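PDB 3EXA: tRNA delta(2)-isopentenylpyrophosphate transferase from Bacillus halodurans, which probably transfers a dimethylallyl group from dimethylallyl diphosphate onto the adenine at position 37 of tRNAs that read codons beginning with uridine. Local coordinates for residues A[12-17]-A[202-207]; A[196-201]-A[284-289]; A[99-104]-A[272-277]. All blocks are in the same frame, centred on the assembly; numbering follows the deposited sequence.

Contact 1: residues A[12-17]-A[202-207]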
ATOM      1  N   THR A  12     -24.722 -24.125 -12.651  1.00 28.16           N
ATOM      2  CA  THR A  12     -24.959 -25.323 -11.844  1.00 21.06           C
ATOM      3  C   THR A  12     -26.028 -26.202 -12.473  1.00 21.92           C
ATOM      4  O   THR A  12     -26.950 -25.704 -13.114  1.00 20.96           O
ATOM      5  CB  THR A  12     -25.492 -24.995 -10.425  1.00 28.45           C
ATOM      6  OG1 THR A  12     -25.069 -23.686 -10.028  1.00 25.24           O
ATOM      7  CG2 THR A  12     -24.986 -26.033  -9.412  1.00 30.93           C
ATOM      8  N   ALA A  13     -25.893 -27.507 -12.265  1.00 25.19           N
ATOM      9  CA  ALA A  13     -26.842 -28.496 -12.747  1.00 21.62           C
ATOM     10  C   ALA A  13     -26.755 -28.877 -14.220  1.00 22.42           C
ATOM     11  O   ALA A  13     -27.625 -29.585 -14.727  1.00 19.93           O
ATOM     12  CB  ALA A  13     -28.261 -28.047 -12.407  1.00 24.11           C
ATOM     13  N   VAL A  14     -25.708 -28.433 -14.906  1.00 25.89           N
ATOM     14  CA  VAL A  14     -25.543 -28.772 -16.319  1.00 18.70           C
ATOM     15  C   VAL A  14     -24.713 -30.037 -16.531  1.00 18.63           C
ATOM     16  O   VAL A  14     -24.399 -30.386 -17.662  1.00 15.19           O
ATOM     17  CB  VAL A  14     -24.865 -27.630 -17.117  1.00 20.40           C
ATOM     18  CG1 VAL A  14     -25.836 -26.486 -17.327  1.00 19.96           C
ATOM     19  CG2 VAL A  14     -23.631 -27.144 -16.382  1.00 20.91           C
ATOM     20  N   GLY A  15     -24.332 -30.714 -15.455  1.00 13.75           N
ATOM     21  CA  GLY A  15     -23.568 -31.939 -15.622  1.00 17.70           C
ATOM     22  C   GLY A  15     -22.079 -31.745 -15.780  1.00 16.92           C
ATOM     23  O   GLY A  15     -21.413 -32.517 -16.466  1.00 23.24           O
ATOM     24  N   LYS A  16     -21.561 -30.716 -15.124  1.00 16.97           N
ATOM     25  CA  LYS A  16     -20.154 -30.383 -15.161  1.00 14.67           C
ATOM     26  C   LYS A  16     -19.290 -31.459 -14.496  1.00 23.60           C
ATOM     27  O   LYS A  16     -18.163 -31.716 -14.928  1.00 18.56           O
ATOM     28  CB  LYS A  16     -19.954 -29.038 -14.477  1.00  4.13           C
ATOM     29  CG  LYS A  16     -19.139 -28.058 -15.289  1.00 24.86           C
ATOM     30  CD  LYS A  16     -19.688 -26.622 -15.249  1.00 21.37           C
ATOM     31  CE  LYS A  16     -19.723 -26.040 -13.848  1.00 27.62           C
ATOM     32  NZ  LYS A  16     -20.968 -26.398 -13.123  1.00 23.58           N
ATOM     33  N   THR A  17     -19.811 -32.100 -13.454  1.00 25.14           N
ATOM     34  CA  THR A  17     -19.042 -33.138 -12.770  1.00 28.14           C
ATOM     35  C   THR A  17     -18.839 -34.382 -13.628  1.00 29.16           C
ATOM     36  O   THR A  17     -17.706 -34.775 -13.923  1.00 20.60           O
ATOM     37  CB  THR A  17     -19.717 -33.564 -11.450  1.00 32.02           C
ATOM     38  OG1 THR A  17     -19.740 -32.448 -10.550  1.00 32.60           O
ATOM     39  CG2 THR A  17     -18.947 -34.715 -10.804  1.00 26.90           C
ATOM     40  N   ASP A 202     -35.680 -23.090 -19.291  1.00 24.74           N
ATOM     41  CA  ASP A 202     -36.642 -23.792 -18.453  1.00 27.62           C
ATOM     42  C   ASP A 202     -36.148 -25.105 -17.862  1.00 28.64           C
ATOM     43  O   ASP A 202     -36.447 -25.423 -16.711  1.00 32.52           O
ATOM     44  CB  ASP A 202     -37.922 -24.039 -19.245  1.00 33.15           C
ATOM     45  CG  ASP A 202     -38.584 -22.754 -19.686  1.00 36.68           C
ATOM     46  OD1 ASP A 202     -39.619 -22.830 -20.380  1.00 46.98           O
ATOM     47  OD2 ASP A 202     -38.070 -21.667 -19.338  1.00 40.03           O
ATOM     48  N   VAL A 203     -35.407 -25.870 -18.657  1.00 26.64           N
ATOM     49  CA  VAL A 203     -34.874 -27.152 -18.218  1.00 22.63           C
ATOM     50  C   VAL A 203     -33.880 -26.942 -17.086  1.00 18.91           C
ATOM     51  O   VAL A 203     -33.992 -27.566 -16.038  1.00 16.86           O
ATOM     52  CB  VAL A 203     -34.187 -27.895 -19.402  1.00 27.96           C
ATOM     53  CG1 VAL A 203     -33.418 -29.097 -18.904  1.00 27.65           C
ATOM     54  CG2 VAL A 203     -35.243 -28.356 -20.403  1.00 26.48           C
ATOM     55  N   LEU A 204     -32.921 -26.047 -17.305  1.00 19.00           N
ATOM     56  CA  LEU A 204     -31.901 -25.731 -16.320  1.00 12.96           C
ATOM     57  C   LEU A 204     -32.498 -25.276 -14.987  1.00 19.18           C
ATOM     58  O   LEU A 204     -32.027 -25.677 -13.915  1.00 26.26           O
ATOM     59  CB  LEU A 204     -30.979 -24.637 -16.859  1.00  9.02           C
ATOM     60  CG  LEU A 204     -29.902 -24.213 -15.855  1.00 14.57           C
ATOM     61  CD1 LEU A 204     -28.878 -25.320 -15.752  1.00 14.83           C
ATOM     62  CD2 LEU A 204     -29.235 -22.907 -16.279  1.00 14.86           C
ATOM     63  N   TYR A 205     -33.526 -24.429 -15.048  1.00 20.83           N
ATOM     64  CA  TYR A 205     -34.173 -23.916 -13.838  1.00 16.62           C
ATOM     65  C   TYR A 205     -34.831 -25.030 -13.033  1.00 16.02           C
ATOM     66  O   TYR A 205     -34.663 -25.108 -11.812  1.00  8.68           O
ATOM     67  CB  TYR A 205     -35.216 -22.832 -14.181  1.00 17.58           C
ATOM     68  CG  TYR A 205     -34.629 -21.468 -14.516  1.00 21.62           C
ATOM     69  CD1 TYR A 205     -33.259 -21.230 -14.392  1.00 25.27           C
ATOM     70  CD2 TYR A 205     -35.442 -20.417 -14.951  1.00 18.51           C
ATOM     71  CE1 TYR A 205     -32.705 -19.989 -14.694  1.00 17.78           C
ATOM     72  CE2 TYR A 205     -34.893 -19.156 -15.256  1.00 20.88           C
ATOM     73  CZ  TYR A 205     -33.517 -18.958 -15.124  1.00 25.77           C
ATOM     74  OH  TYR A 205     -32.929 -17.741 -15.423  1.00 24.51           O
ATOM     75  N   ASP A 206     -35.582 -25.893 -13.707  1.00 14.61           N
ATOM     76  CA  ASP A 206     -36.244 -26.991 -13.004  1.00 24.98           C
ATOM     77  C   ASP A 206     -35.223 -27.878 -12.324  1.00 23.26           C
ATOM     78  O   ASP A 206     -35.433 -28.320 -11.195  1.00 20.89           O
ATOM     79  CB  ASP A 206     -37.078 -27.837 -13.967  1.00 25.91           C
ATOM     80  CG  ASP A 206     -38.306 -27.111 -14.461  1.00 33.73           C
ATOM     81  OD1 ASP A 206     -39.066 -27.711 -15.244  1.00 42.39           O
ATOM     82  OD2 ASP A 206     -38.514 -25.944 -14.069  1.00 35.05           O
ATOM     83  N   ARG A 207     -34.113 -28.142 -13.009  1.00 19.86           N
ATOM     84  CA  ARG A 207     -33.084 -28.989 -12.417  1.00 21.77           C
ATOM     85  C   ARG A 207     -32.450 -28.293 -11.214  1.00 14.07           C
ATOM     86  O   ARG A 207     -31.947 -28.958 -10.313  1.00  4.24           O
ATOM     87  CB  ARG A 207     -32.010 -29.353 -13.455  1.00 21.45           C
ATOM     88  CG  ARG A 207     -32.436 -30.411 -14.477  1.00 28.35           C
ATOM     89  CD  ARG A 207     -31.471 -30.423 -15.652  1.00 21.92           C
ATOM     90  NE  ARG A 207     -30.122 -30.774 -15.237  1.00 38.95           N
ATOM     91  CZ  ARG A 207     -29.667 -32.019 -15.149  1.00 45.55           C
ATOM     92  NH1 ARG A 207     -30.461 -33.033 -15.457  1.00 47.01           N
ATOM     93  NH2 ARG A 207     -28.422 -32.252 -14.742  1.00 51.80           N
TER
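Arg207 reaches from the first turns of helix 201-218 to the carbonyl oxygen of Ala13 and takes it side-on with two hydrogen bonds. Arg207 NE lies 2.8 Å from Ala13 O and sits nearly along the C=O axis. Arg207 NH2 is also 2.8 Å from Ala13 O, but stands above the carbonyl plane. Both bonds are bent, with N-H...O angles of 144° at NE and 142° at NH2. The oxygen lies almost in the plane of the guanidinium. The chain bends at chi3 (62°), which brings NE round toward Ala13 O. Nearer the backbone, Ala13 CB and Arg207 CB approach to 4.1 Å. Leu204 meets the loop one turn earlier with a single methyl. Its CD1 comes 3.6 Å from Val14 CG1, the two side chains crossing obliquely. The same CD1 is 3.3 Å from Thr12 O. Met199 touches both Val14 and Arg207 from the loop before the helix. Residues 12-17 belong to the predicted ATP-binding P-loop and, by similarity, bind substrate. Two N-H groups on one carbonyl would help hold the peptide after Ala13, and the positive charge of Arg207 would probably polarise it beside the phosphate-binding loop.

Contact 2: residues A[196-201]-A[284-289]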
ATOM      1  N   GLY A 196     -17.626 -24.751 -22.496  1.00 22.78           N
ATOM      2  CA  GLY A 196     -18.714 -24.363 -21.618  1.00 19.23           C
ATOM      3  C   GLY A 196     -19.923 -25.249 -21.834  1.00 19.23           C
ATOM      4  O   GLY A 196     -20.240 -25.601 -22.969  1.00 21.94           O
ATOM      5  N   LEU A 197     -20.580 -25.626 -20.740  1.00 20.83           N
ATOM      6  CA  LEU A 197     -21.775 -26.462 -20.786  1.00 14.88           C
ATOM      7  C   LEU A 197     -22.995 -25.591 -20.481  1.00 20.08           C
ATOM      8  O   LEU A 197     -23.033 -24.907 -19.456  1.00 19.85           O
ATOM      9  CB  LEU A 197     -21.663 -27.595 -19.762  1.00 15.55           C
ATOM     10  CG  LEU A 197     -20.367 -28.416 -19.871  1.00 16.36           C
ATOM     11  CD1 LEU A 197     -20.436 -29.614 -18.932  1.00  6.92           C
ATOM     12  CD2 LEU A 197     -20.166 -28.875 -21.308  1.00  4.71           C
ATOM     13  N   THR A 198     -23.972 -25.604 -21.389  1.00 25.06           N
ATOM     14  CA  THR A 198     -25.194 -24.818 -21.254  1.00 21.19           C
ATOM     15  C   THR A 198     -26.358 -25.752 -21.338  1.00 22.24           C
ATOM     16  O   THR A 198     -26.197 -26.964 -21.483  1.00 21.66           O
ATOM     17  CB  THR A 198     -25.435 -23.844 -22.418  1.00 25.81           C
ATOM     18  OG1 THR A 198     -24.198 -23.531 -23.056  1.00 39.46           O
ATOM     19  CG2 THR A 198     -26.105 -22.575 -21.916  1.00 28.68           C
HETATM   20  N   MSE A 199     -27.543 -25.155 -21.326  1.00 21.83           N
HETATM   21  CA  MSE A 199     -28.775 -25.915 -21.382  1.00 25.92           C
HETATM   22  C   MSE A 199     -29.935 -24.944 -21.546  1.00 25.26           C
HETATM   23  O   MSE A 199     -29.830 -23.777 -21.174  1.00 27.72           O
HETATM   24  CB  MSE A 199     -28.913 -26.692 -20.076  1.00 27.42           C
HETATM   25  CG  MSE A 199     -29.759 -27.942 -20.127  1.00 30.58           C
HETATM   26 SE   MSE A 199     -29.699 -28.845 -18.391  1.00 35.33          SE
HETATM   27  CE  MSE A 199     -28.101 -29.893 -18.622  1.00 24.55           C
ATOM     28  N   GLU A 200     -31.034 -25.432 -22.110  1.00 29.10           N
ATOM     29  CA  GLU A 200     -32.231 -24.621 -22.314  1.00 27.34           C
ATOM     30  C   GLU A 200     -32.702 -24.020 -20.986  1.00 28.10           C
ATOM     31  O   GLU A 200     -32.659 -24.681 -19.947  1.00 23.05           O
ATOM     32  CB  GLU A 200     -33.338 -25.483 -22.938  1.00 26.88           C
ATOM     33  CG  GLU A 200     -33.316 -25.499 -24.465  1.00 48.69           C
ATOM     34  CD  GLU A 200     -34.070 -26.680 -25.079  1.00 56.19           C
ATOM     35  OE1 GLU A 200     -35.184 -27.011 -24.605  1.00 56.76           O
ATOM     36  OE2 GLU A 200     -33.547 -27.270 -26.051  1.00 57.12           O
ATOM     37  N   ARG A 201     -33.140 -22.762 -21.041  1.00 32.01           N
ATOM     38  CA  ARG A 201     -33.613 -21.993 -19.878  1.00 28.59           C
ATOM     39  C   ARG A 201     -34.464 -22.759 -18.871  1.00 26.37           C
ATOM     40  O   ARG A 201     -34.039 -23.021 -17.743  1.00 19.62           O
ATOM     41  CB  ARG A 201     -34.413 -20.768 -20.362  1.00 36.95           C
ATOM     42  CG  ARG A 201     -34.769 -19.738 -19.282  1.00 44.77           C
ATOM     43  CD  ARG A 201     -33.519 -19.169 -18.595  1.00 54.63           C
ATOM     44  NE  ARG A 201     -32.588 -18.513 -19.521  1.00 59.23           N
ATOM     45  CZ  ARG A 201     -31.362 -18.095 -19.197  1.00 64.75           C
ATOM     46  NH1 ARG A 201     -30.892 -18.255 -17.965  1.00 65.16           N
ATOM     47  NH2 ARG A 201     -30.595 -17.518 -20.110  1.00 67.99           N
ATOM     48  N   VAL A 284     -14.262 -19.623 -25.525  1.00 31.69           N
ATOM     49  CA  VAL A 284     -15.038 -20.618 -24.791  1.00 22.19           C
ATOM     50  C   VAL A 284     -15.987 -21.325 -25.754  1.00 23.32           C
ATOM     51  O   VAL A 284     -16.976 -20.749 -26.219  1.00 28.01           O
ATOM     52  CB  VAL A 284     -15.869 -19.978 -23.651  1.00 26.19           C
ATOM     53  CG1 VAL A 284     -16.682 -21.059 -22.935  1.00 14.58           C
ATOM     54  CG2 VAL A 284     -14.946 -19.279 -22.657  1.00 25.76           C
ATOM     55  N   THR A 285     -15.671 -22.573 -26.059  1.00 17.49           N
ATOM     56  CA  THR A 285     -16.480 -23.375 -26.963  1.00 11.58           C
ATOM     57  C   THR A 285     -17.630 -23.986 -26.163  1.00 12.27           C
ATOM     58  O   THR A 285     -17.414 -24.713 -25.193  1.00 12.16           O
ATOM     59  CB  THR A 285     -15.596 -24.451 -27.596  1.00  7.24           C
ATOM     60  OG1 THR A 285     -14.449 -23.810 -28.174  1.00  7.14           O
ATOM     61  CG2 THR A 285     -16.347 -25.213 -28.681  1.00  5.47           C
ATOM     62  N   TRP A 286     -18.859 -23.676 -26.553  1.00 13.70           N
ATOM     63  CA  TRP A 286     -19.987 -24.189 -25.805  1.00 12.69           C
ATOM     64  C   TRP A 286     -20.594 -25.472 -26.337  1.00 17.23           C
ATOM     65  O   TRP A 286     -20.444 -25.830 -27.505  1.00 21.18           O
ATOM     66  CB  TRP A 286     -21.072 -23.121 -25.683  1.00 12.33           C
ATOM     67  CG  TRP A 286     -20.651 -21.929 -24.873  1.00 16.90           C
ATOM     68  CD1 TRP A 286     -19.975 -20.824 -25.321  1.00 15.67           C
ATOM     69  CD2 TRP A 286     -20.868 -21.724 -23.473  1.00 13.76           C
ATOM     70  NE1 TRP A 286     -19.766 -19.949 -24.287  1.00 13.94           N
ATOM     71  CE2 TRP A 286     -20.305 -20.473 -23.140  1.00 14.79           C
ATOM     72  CE3 TRP A 286     -21.493 -22.474 -22.465  1.00 16.51           C
ATOM     73  CZ2 TRP A 286     -20.340 -19.957 -21.838  1.00 13.42           C
ATOM     74  CZ3 TRP A 286     -21.527 -21.958 -21.168  1.00 12.73           C
ATOM     75  CH2 TRP A 286     -20.957 -20.711 -20.871  1.00 13.32           C
ATOM     76  N   PHE A 287     -21.266 -26.175 -25.443  1.00 18.42           N
ATOM     77  CA  PHE A 287     -21.923 -27.405 -25.795  1.00 15.95           C
ATOM     78  C   PHE A 287     -23.248 -27.424 -25.084  1.00 17.33           C
ATOM     79  O   PHE A 287     -23.334 -27.108 -23.894  1.00 21.42           O
ATOM     80  CB  PHE A 287     -21.082 -28.609 -25.385  1.00 19.23           C
ATOM     81  CG  PHE A 287     -19.865 -28.824 -26.245  1.00 24.23           C
ATOM     82  CD1 PHE A 287     -18.683 -28.126 -26.004  1.00 22.58           C
ATOM     83  CD2 PHE A 287     -19.901 -29.739 -27.299  1.00 21.14           C
ATOM     84  CE1 PHE A 287     -17.553 -28.342 -26.793  1.00 22.06           C
ATOM     85  CE2 PHE A 287     -18.780 -29.959 -28.091  1.00 16.68           C
ATOM     86  CZ  PHE A 287     -17.603 -29.260 -27.841  1.00 17.84           C
ATOM     87  N   ASP A 288     -24.289 -27.779 -25.825  1.00 23.78           N
ATOM     88  CA  ASP A 288     -25.632 -27.841 -25.272  1.00 22.08           C
ATOM     89  C   ASP A 288     -25.866 -29.231 -24.694  1.00 23.68           C
ATOM     90  O   ASP A 288     -25.730 -30.234 -25.388  1.00 20.25           O
ATOM     91  CB  ASP A 288     -26.650 -27.542 -26.369  1.00 28.88           C
ATOM     92  CG  ASP A 288     -28.027 -27.251 -25.820  1.00 31.94           C
ATOM     93  OD1 ASP A 288     -28.837 -26.683 -26.579  1.00 36.83           O
ATOM     94  OD2 ASP A 288     -28.303 -27.594 -24.641  1.00 21.44           O
HETATM   95  N   MSE A 289     -26.220 -29.277 -23.415  1.00 22.61           N
HETATM   96  CA  MSE A 289     -26.464 -30.535 -22.730  1.00 23.55           C
HETATM   97  C   MSE A 289     -27.949 -30.808 -22.559  1.00 20.51           C
HETATM   98  O   MSE A 289     -28.333 -31.722 -21.832  1.00 19.20           O
HETATM   99  CB  MSE A 289     -25.795 -30.521 -21.351  1.00 24.14           C
HETATM  100  CG  MSE A 289     -24.313 -30.182 -21.391  1.00 20.78           C
HETATM  101 SE   MSE A 289     -23.335 -31.328 -22.600  1.00 39.42          SE
HETATM  102  CE  MSE A 289     -22.870 -32.725 -21.323  1.00 19.84           C
TER
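The indole of Trp286 lies across the backbone of Gly196. Gly196 CA sits over one face, 3.9 Å from the centroid of the six-membered ring, in a CH-pi contact. Val284 CG1 covers the same face, toward the rim. At the ring edge, in plane, is Leu197 C. Thr198 crosses the indole at about a right angle, with OG1 nearest CE3. Arg279 adds a cation-pi contact to Trp286, and Leu275 and Phe278 pack against it. The ring of Phe287 has Gly196 O near its plane, at the edge. A CB on residue 196 would run into Trp286 CE3, so glycine suits the close fit. An alanine in place of Trp286 would probably leave Gly196 CA and Arg279 without their aromatic partner and open a gap beside Thr198.

The backbones are joined by four hydrogen bonds in parallel register. Gly196 N to Thr285 O and Phe287 N to Gly196 O are each 2.7 Å. Thr198 N to Phe287 O and Met289 N to Thr198 O are each 3.0 Å. Leu197 and Phe287 point to the other side from Trp286, and Leu197 CB lies 4.0 Å from Met289 CG. Beyond the strands the selenomethionines Met199 and Met289 cross at about a right angle, Met199 CE 3.6 Å from Met289 CB. Asp288 OD2 is hydrogen-bonded to Thr290 OG1. Only helices and loops separate strands 191-198 and 284-288 in sequence, so they form a beta-alpha-beta crossover at the edge of the parallel sheet of a P-loop NTPase-like fold.

Contact 3: residues A[99-104]-A[272-277]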
ATOM      1  N   GLY A  99     -15.680 -26.257 -12.886  1.00 27.93           N
ATOM      2  CA  GLY A  99     -16.632 -25.461 -12.139  1.00 32.87           C
ATOM      3  C   GLY A  99     -16.035 -24.172 -11.641  1.00 40.47           C
ATOM      4  O   GLY A  99     -15.037 -23.699 -12.185  1.00 41.87           O
ATOM      5  N   GLY A 100     -16.656 -23.601 -10.607  1.00 44.88           N
ATOM      6  CA  GLY A 100     -16.166 -22.363 -10.018  1.00 43.71           C
ATOM      7  C   GLY A 100     -16.741 -21.083 -10.596  1.00 41.24           C
ATOM      8  O   GLY A 100     -17.467 -21.103 -11.588  1.00 43.65           O
ATOM      9  N   THR A 101     -16.427 -19.961  -9.959  1.00 40.42           N
ATOM     10  CA  THR A 101     -16.902 -18.673 -10.445  1.00 43.84           C
ATOM     11  C   THR A 101     -15.814 -18.084 -11.328  1.00 37.70           C
ATOM     12  O   THR A 101     -14.635 -18.416 -11.179  1.00 27.73           O
ATOM     13  CB  THR A 101     -17.169 -17.673  -9.300  1.00 49.98           C
ATOM     14  OG1 THR A 101     -15.918 -17.197  -8.787  1.00 60.67           O
ATOM     15  CG2 THR A 101     -17.951 -18.336  -8.178  1.00 48.25           C
ATOM     16  N   GLY A 102     -16.219 -17.195 -12.229  1.00 38.18           N
ATOM     17  CA  GLY A 102     -15.282 -16.571 -13.142  1.00 41.28           C
ATOM     18  C   GLY A 102     -14.069 -15.960 -12.477  1.00 42.43           C
ATOM     19  O   GLY A 102     -12.969 -15.984 -13.028  1.00 46.37           O
ATOM     20  N   LEU A 103     -14.267 -15.414 -11.286  1.00 40.44           N
ATOM     21  CA  LEU A 103     -13.182 -14.789 -10.546  1.00 38.46           C
ATOM     22  C   LEU A 103     -12.005 -15.715 -10.283  1.00 36.20           C
ATOM     23  O   LEU A 103     -10.851 -15.326 -10.464  1.00 41.10           O
ATOM     24  CB  LEU A 103     -13.695 -14.260  -9.214  1.00 40.71           C
ATOM     25  CG  LEU A 103     -13.876 -12.756  -9.109  1.00 41.88           C
ATOM     26  CD1 LEU A 103     -14.426 -12.435  -7.728  1.00 44.26           C
ATOM     27  CD2 LEU A 103     -12.544 -12.056  -9.338  1.00 34.08           C
ATOM     28  N   TYR A 104     -12.297 -16.937  -9.850  1.00 32.10           N
ATOM     29  CA  TYR A 104     -11.248 -17.903  -9.541  1.00 28.53           C
ATOM     30  C   TYR A 104     -10.619 -18.522 -10.785  1.00 30.57           C
ATOM     31  O   TYR A 104      -9.410 -18.772 -10.816  1.00 29.08           O
ATOM     32  CB  TYR A 104     -11.798 -19.004  -8.619  1.00 33.20           C
ATOM     33  CG  TYR A 104     -12.071 -18.551  -7.192  1.00 32.80           C
ATOM     34  CD1 TYR A 104     -12.877 -17.437  -6.928  1.00 46.69           C
ATOM     35  CD2 TYR A 104     -11.525 -19.238  -6.105  1.00 38.18           C
ATOM     36  CE1 TYR A 104     -13.133 -17.013  -5.613  1.00 41.20           C
ATOM     37  CE2 TYR A 104     -11.772 -18.826  -4.784  1.00 40.25           C
ATOM     38  CZ  TYR A 104     -12.577 -17.712  -4.548  1.00 43.80           C
ATOM     39  OH  TYR A 104     -12.817 -17.279  -3.255  1.00 42.95           O
ATOM     40  N   LYS A 272     -27.844 -17.812 -13.861  1.00 17.88           N
ATOM     41  CA  LYS A 272     -27.972 -16.860 -14.960  1.00 24.72           C
ATOM     42  C   LYS A 272     -26.771 -15.906 -15.003  1.00 27.53           C
ATOM     43  O   LYS A 272     -26.337 -15.496 -16.077  1.00 28.26           O
ATOM     44  CB  LYS A 272     -29.272 -16.059 -14.805  1.00 28.76           C
ATOM     45  CG  LYS A 272     -29.526 -15.015 -15.887  1.00 27.85           C
ATOM     46  CD  LYS A 272     -30.669 -14.087 -15.467  1.00 38.53           C
ATOM     47  CE  LYS A 272     -30.288 -13.302 -14.198  1.00 48.49           C
ATOM     48  NZ  LYS A 272     -31.387 -12.472 -13.608  1.00 42.10           N
ATOM     49  N   ARG A 273     -26.238 -15.559 -13.834  1.00 22.12           N
ATOM     50  CA  ARG A 273     -25.097 -14.666 -13.766  1.00 24.05           C
ATOM     51  C   ARG A 273     -23.808 -15.382 -14.127  1.00 24.76           C
ATOM     52  O   ARG A 273     -22.916 -14.795 -14.731  1.00 24.29           O
ATOM     53  CB  ARG A 273     -24.980 -14.055 -12.371  1.00 34.25           C
ATOM     54  CG  ARG A 273     -25.464 -12.624 -12.329  1.00 37.99           C
ATOM     55  CD  ARG A 273     -25.984 -12.207 -10.969  1.00 41.80           C
ATOM     56  NE  ARG A 273     -26.555 -10.868 -11.059  1.00 57.83           N
ATOM     57  CZ  ARG A 273     -27.526 -10.524 -11.901  1.00 63.34           C
ATOM     58  NH1 ARG A 273     -27.982  -9.278 -11.917  1.00 61.12           N
ATOM     59  NH2 ARG A 273     -28.051 -11.427 -12.722  1.00 59.61           N
ATOM     60  N   GLN A 274     -23.708 -16.652 -13.765  1.00 16.37           N
ATOM     61  CA  GLN A 274     -22.507 -17.403 -14.081  1.00 21.20           C
ATOM     62  C   GLN A 274     -22.402 -17.632 -15.586  1.00 25.01           C
ATOM     63  O   GLN A 274     -21.311 -17.589 -16.156  1.00 24.08           O
ATOM     64  CB  GLN A 274     -22.506 -18.728 -13.321  1.00 19.43           C
ATOM     65  CG  GLN A 274     -22.153 -18.561 -11.852  1.00 32.97           C
ATOM     66  CD  GLN A 274     -20.658 -18.385 -11.633  1.00 50.26           C
ATOM     67  OE1 GLN A 274     -19.883 -19.331 -11.810  1.00 55.66           O
ATOM     68  NE2 GLN A 274     -20.243 -17.171 -11.254  1.00 52.13           N
ATOM     69  N   LEU A 275     -23.546 -17.857 -16.226  1.00 23.34           N
ATOM     70  CA  LEU A 275     -23.599 -18.075 -17.669  1.00 21.78           C
ATOM     71  C   LEU A 275     -23.220 -16.791 -18.403  1.00 22.36           C
ATOM     72  O   LEU A 275     -22.448 -16.816 -19.364  1.00 22.12           O
ATOM     73  CB  LEU A 275     -25.006 -18.519 -18.080  1.00 18.27           C
ATOM     74  CG  LEU A 275     -25.197 -20.025 -18.305  1.00 21.18           C
ATOM     75  CD1 LEU A 275     -26.669 -20.395 -18.218  1.00 22.23           C
ATOM     76  CD2 LEU A 275     -24.638 -20.385 -19.674  1.00  7.59           C
ATOM     77  N   THR A 276     -23.763 -15.670 -17.941  1.00 12.20           N
ATOM     78  CA  THR A 276     -23.472 -14.388 -18.552  1.00 17.00           C
ATOM     79  C   THR A 276     -21.975 -14.108 -18.503  1.00 20.52           C
ATOM     80  O   THR A 276     -21.373 -13.707 -19.500  1.00 30.04           O
ATOM     81  CB  THR A 276     -24.256 -13.256 -17.852  1.00 14.82           C
ATOM     82  OG1 THR A 276     -25.615 -13.281 -18.312  1.00 22.80           O
ATOM     83  CG2 THR A 276     -23.641 -11.895 -18.152  1.00  9.06           C
ATOM     84  N   TRP A 277     -21.364 -14.350 -17.357  1.00 17.16           N
ATOM     85  CA  TRP A 277     -19.946 -14.121 -17.237  1.00 18.19           C
ATOM     86  C   TRP A 277     -19.141 -14.967 -18.215  1.00 18.69           C
ATOM     87  O   TRP A 277     -18.279 -14.439 -18.903  1.00 18.13           O
ATOM     88  CB  TRP A 277     -19.477 -14.412 -15.823  1.00 26.53           C
ATOM     89  CG  TRP A 277     -18.038 -14.116 -15.632  1.00 45.39           C
ATOM     90  CD1 TRP A 277     -17.133 -14.883 -14.971  1.00 43.63           C
ATOM     91  CD2 TRP A 277     -17.336 -12.944 -16.072  1.00 58.59           C
ATOM     92  NE1 TRP A 277     -15.904 -14.269 -14.969  1.00 51.69           N
ATOM     93  CE2 TRP A 277     -15.996 -13.080 -15.647  1.00 58.29           C
ATOM     94  CE3 TRP A 277     -17.699 -11.798 -16.805  1.00 58.96           C
ATOM     95  CZ2 TRP A 277     -15.023 -12.105 -15.901  1.00 60.48           C
ATOM     96  CZ3 TRP A 277     -16.728 -10.827 -17.061  1.00 54.14           C
ATOM     97  CH2 TRP A 277     -15.404 -10.995 -16.617  1.00 58.93           C
TER
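Thr101 packs against the side chain of Gln274, and its hydroxyl is held from outside the two segments: OG1 is hydrogen-bonded to Asn132 OD1 of the second subunit. The chain of Gln274 bends at chi2 (-78°), which brings CD round to the loop, 3.9 Å from Thr101 CA. The amide at its end is probably turned over in the model. Gly100 O lies 3.0 Å from Gln274 OE1 as modelled, and in the other orientation the pair may be a hydrogen bond.

One turn further along helix 256-279, Trp277 presents the pyrrole edge of its indole to Gly102. Its CG is anti to the backbone N (chi1 -177°), which carries the indole out toward Gly102. Gly102 CA lies in the ring plane, 3.0 Å from Trp277 NE1. The spacing is shorter than usual and is doubtful at this precision. A CB on Gly102 would point at the indole and collide with NE1. Trp277 also packs on Asn157 of the second subunit, and Leu103 on Val131 of that subunit.

Thr101 is the N-cap of helix 102-110. At the backbone angles of Gly100 a CB would be jammed against the carbonyl O of Gly99. By similarity, Thr101 and residues 272-279 interact with substrate tRNA. The contact thus brings the loop after strand 94-98 against the C-terminal part of helix 256-279. Gln274 lies near the phosphate-binding loop without touching it. The contact is consistent with a tRNA-binding surface beside the P-loop of a P-loop NTPase-like fold.

The segments alternate along the chain: 12-17, 99-104, 196-201, 202-207, 272-277 and 284-289. Contacts 1 and 2 have centres about 10 Å apart, contacts 2 and 3 about 13 Å, and contacts 1 and 3 about 14 Å. Strands 94-98, 4-9, 191-198 and 284-288 are neighbours in that order in the parallel sheet, and the first three run into the loops of contacts 3, 1 and 2. Contact 1 touches contact 2 through Val14 and Met199. Leu275 packs on Leu204, Thr198 and Trp286, so helix 256-279, which carries one side of contact 3, also packs on contacts 1 and 2. Together they join the predicted ATP loop, the sheet edge and the probable tRNA-binding surface.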